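Local coordinates for uncharacterized protein (Bacteroides thetaiotaomicron VPI-5482, PDB 2RLD) that is of unknown function but binds calcium and belongs to the four-helix-bundle family of 23S rRNA-intervening sequence proteins, at residues E90-T93 against R94-E98. Numbering follows the deposited sequence.
Sequences EYIT and REQYE. With EDO (1,2-ethanediol), chain T.
T93 and Q96 grip each other reciprocally at the start of helix 94-116. The backbone N of Q96 donates to OG1 of T93 over 3.0 Å, while the amide oxygen OE1 of Q96 turns back to accept the backbone N-H of T93 at 2.9 Å. This second bond is nearly straight (170°) and meets a lone pair of OE1 in the carbonyl plane. OG1 of T93 also donates to OE1 of Q96, though only weakly. With chi1 at 64°, OG1 of T93 sits between its own backbone N and carbonyl carbon, facing the first turn, and CG of Q96 passes 3.3 Å from it. Such an exchange is a capping box, in which T93 as N-cap and Q96 three residues on satisfy each other's backbone N-H groups before the helical bonding starts with Y97 N to T93 O. Cutting Q96 back to an alanine would remove OE1 and is likely to leave the N-H of T93 without its acceptor. On the other side of the glutamine amide, NE2 donates to O2 of a 1,2-ethanediol, probably from the crystallisation liquor. Just before the cap, CD1 of I92 rests 3.8 Å from CB of Y97, at the edge of the tyrosine ring and near its plane. I92 also packs on L86 of helix 62-88 and L25 of helix 7-32. Farther back, E90, with positive phi, is the C-prime residue of the Schellman motif that ends helix 62-88.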
ATOM      1  N   GLU C  90      -3.964  15.825  19.536  1.00 15.62           N
ATOM      2  CA  GLU C  90      -4.873  16.966  19.460  1.00 17.62           C
ATOM      3  C   GLU C  90      -5.536  17.161  18.089  1.00 15.94           C
ATOM      4  O   GLU C  90      -6.029  18.257  17.777  1.00 18.32           O
ATOM      5  CB  GLU C  90      -4.190  18.239  19.962  1.00 16.41           C
ATOM      6  CG  GLU C  90      -3.662  18.087  21.424  1.00 20.10           C
ATOM      7  CD  GLU C  90      -2.858  19.279  21.920  1.00 23.51           C
ATOM      8  OE1 GLU C  90      -2.950  20.365  21.324  1.00 31.46           O
ATOM      9  OE2 GLU C  90      -2.141  19.113  22.913  1.00 33.90           O
ATOM     10  N   TYR C  91      -5.582  16.089  17.305  1.00 16.54           N
ATOM     11  CA  TYR C  91      -6.348  16.091  16.052  1.00 16.23           C
ATOM     12  C   TYR C  91      -7.850  15.958  16.257  1.00 17.73           C
ATOM     13  O   TYR C  91      -8.624  16.395  15.419  1.00 19.40           O
ATOM     14  CB  TYR C  91      -5.823  15.038  15.070  1.00 17.84           C
ATOM     15  CG  TYR C  91      -4.587  15.536  14.380  1.00 17.69           C
ATOM     16  CD1 TYR C  91      -4.683  16.364  13.257  1.00 19.77           C
ATOM     17  CD2 TYR C  91      -3.328  15.211  14.853  1.00 20.99           C
ATOM     18  CE1 TYR C  91      -3.528  16.867  12.628  1.00 22.42           C
ATOM     19  CE2 TYR C  91      -2.162  15.719  14.249  1.00 19.45           C
ATOM     20  CZ  TYR C  91      -2.275  16.530  13.128  1.00 24.91           C
ATOM     21  OH  TYR C  91      -1.122  16.981  12.507  1.00 28.33           O
ATOM     22  N   ILE C  92      -8.262  15.359  17.366  1.00 18.19           N
ATOM     23  CA  ILE C  92      -9.677  15.294  17.739  1.00 17.06           C
ATOM     24  C   ILE C  92      -9.825  15.719  19.198  1.00 17.43           C
ATOM     25  O   ILE C  92      -8.864  15.619  20.002  1.00 18.93           O
ATOM     26  CB  ILE C  92     -10.275  13.883  17.553  1.00 15.18           C
ATOM     27  CG1 ILE C  92      -9.507  12.836  18.387  1.00 17.55           C
ATOM     28  CG2 ILE C  92     -10.367  13.521  16.033  1.00 18.21           C
ATOM     29  CD1 ILE C  92     -10.152  11.467  18.342  1.00 14.73           C
ATOM     30  N   THR C  93     -11.020  16.225  19.543  1.00 18.31           N
ATOM     31  CA  THR C  93     -11.313  16.657  20.902  1.00 19.61           C
ATOM     32  C   THR C  93     -11.577  15.450  21.786  1.00 18.34           C
ATOM     33  O   THR C  93     -11.813  14.356  21.283  1.00 17.64           O
ATOM     34  CB  THR C  93     -12.580  17.566  20.938  1.00 20.30           C
ATOM     35  OG1 THR C  93     -13.728  16.807  20.526  1.00 19.12           O
ATOM     36  CG2 THR C  93     -12.427  18.755  20.000  1.00 21.79           C
ATOM     37  N   ARG C  94     -11.586  15.651  23.101  1.00 20.38           N
ATOM     38  CA  ARG C  94     -11.896  14.556  24.020  1.00 19.52           C
ATOM     39  C   ARG C  94     -13.317  14.060  23.777  1.00 17.92           C
ATOM     40  O   ARG C  94     -13.584  12.866  23.857  1.00 18.71           O
ATOM     41  CB  ARG C  94     -11.703  15.001  25.479  1.00 21.52           C
ATOM     42  CG  ARG C  94     -12.208  14.015  26.541  1.00 31.08           C
ATOM     43  CD  ARG C  94     -11.516  12.661  26.519  1.00 43.16           C
ATOM     44  NE  ARG C  94     -10.095  12.716  26.861  1.00 48.75           N
ATOM     45  CZ  ARG C  94      -9.341  11.649  27.134  1.00 49.47           C
ATOM     46  NH1 ARG C  94      -9.859  10.424  27.122  1.00 49.14           N
ATOM     47  NH2 ARG C  94      -8.059  11.805  27.432  1.00 49.60           N
ATOM     48  N   GLU C  95     -14.220  14.980  23.438  1.00 17.74           N
ATOM     49  CA  GLU C  95     -15.618  14.635  23.119  1.00 21.37           C
ATOM     50  C   GLU C  95     -15.715  13.745  21.906  1.00 18.66           C
ATOM     51  O   GLU C  95     -16.465  12.750  21.897  1.00 20.09           O
ATOM     52  CB  GLU C  95     -16.438  15.906  22.864  1.00 21.39           C
ATOM     53  CG  GLU C  95     -17.909  15.661  22.623  1.00 28.51           C
ATOM     54  CD  GLU C  95     -18.693  16.935  22.268  1.00 31.19           C
ATOM     55  OE1 GLU C  95     -18.101  18.042  22.209  1.00 30.01           O
ATOM     56  OE2 GLU C  95     -19.922  16.813  22.031  1.00 41.47           O
ATOM     57  N   GLN C  96     -14.962  14.084  20.864  1.00 18.29           N
ATOM     58  CA  GLN C  96     -14.951  13.263  19.659  1.00 17.99           C
ATOM     59  C   GLN C  96     -14.373  11.881  19.971  1.00 16.39           C
ATOM     60  O   GLN C  96     -14.939  10.854  19.582  1.00 16.49           O
ATOM     61  CB  GLN C  96     -14.164  13.935  18.527  1.00 19.42           C
ATOM     62  CG  GLN C  96     -14.849  15.131  17.878  1.00 20.23           C
ATOM     63  CD  GLN C  96     -13.921  15.888  16.920  1.00 22.30           C
ATOM     64  OE1 GLN C  96     -12.848  16.351  17.319  1.00 20.10           O
ATOM     65  NE2 GLN C  96     -14.335  16.014  15.650  1.00 24.98           N
ATOM     66  N   TYR C  97     -13.253  11.887  20.679  1.00 15.72           N
ATOM     67  CA  TYR C  97     -12.572  10.649  21.058  1.00 16.57           C
ATOM     68  C   TYR C  97     -13.519   9.715  21.808  1.00 16.75           C
ATOM     69  O   TYR C  97     -13.714   8.551  21.410  1.00 16.13           O
ATOM     70  CB  TYR C  97     -11.344  10.953  21.926  1.00 18.01           C
ATOM     71  CG  TYR C  97     -10.716   9.684  22.462  1.00 16.27           C
ATOM     72  CD1 TYR C  97     -10.010   8.832  21.621  1.00 15.30           C
ATOM     73  CD2 TYR C  97     -10.840   9.330  23.797  1.00 22.19           C
ATOM     74  CE1 TYR C  97      -9.452   7.653  22.090  1.00 21.80           C
ATOM     75  CE2 TYR C  97     -10.268   8.141  24.287  1.00 24.70           C
ATOM     76  CZ  TYR C  97      -9.584   7.307  23.417  1.00 22.77           C
ATOM     77  OH  TYR C  97      -9.007   6.127  23.866  1.00 22.25           O
ATOM     78  N   GLU C  98     -14.115  10.225  22.885  1.00 17.01           N
ATOM     79  CA  GLU C  98     -14.946   9.384  23.746  1.00 17.48           C
ATOM     80  C   GLU C  98     -16.130   8.817  22.989  1.00 17.84           C
ATOM     81  O   GLU C  98     -16.438   7.648  23.128  1.00 17.83           O
ATOM     82  CB  GLU C  98     -15.400  10.137  24.993  1.00 17.92           C
ATOM     83  CG  GLU C  98     -14.240  10.382  25.942  1.00 19.54           C
ATOM     84  CD  GLU C  98     -14.658  10.768  27.346  1.00 27.75           C
ATOM     85  OE1 GLU C  98     -15.835  11.154  27.565  1.00 31.95           O
ATOM     86  OE2 GLU C  98     -13.782  10.688  28.238  1.00 33.38           O
TER
HETATM   87  C1  EDO T 123     -16.643  14.107  12.512  1.00 38.95           C
HETATM   88  O1  EDO T 123     -17.831  13.341  12.646  1.00 43.98           O
HETATM   89  C2  EDO T 123     -15.973  14.047  13.861  1.00 32.34           C
HETATM   90  O2  EDO T 123     -16.854  14.651  14.806  1.00 27.15           O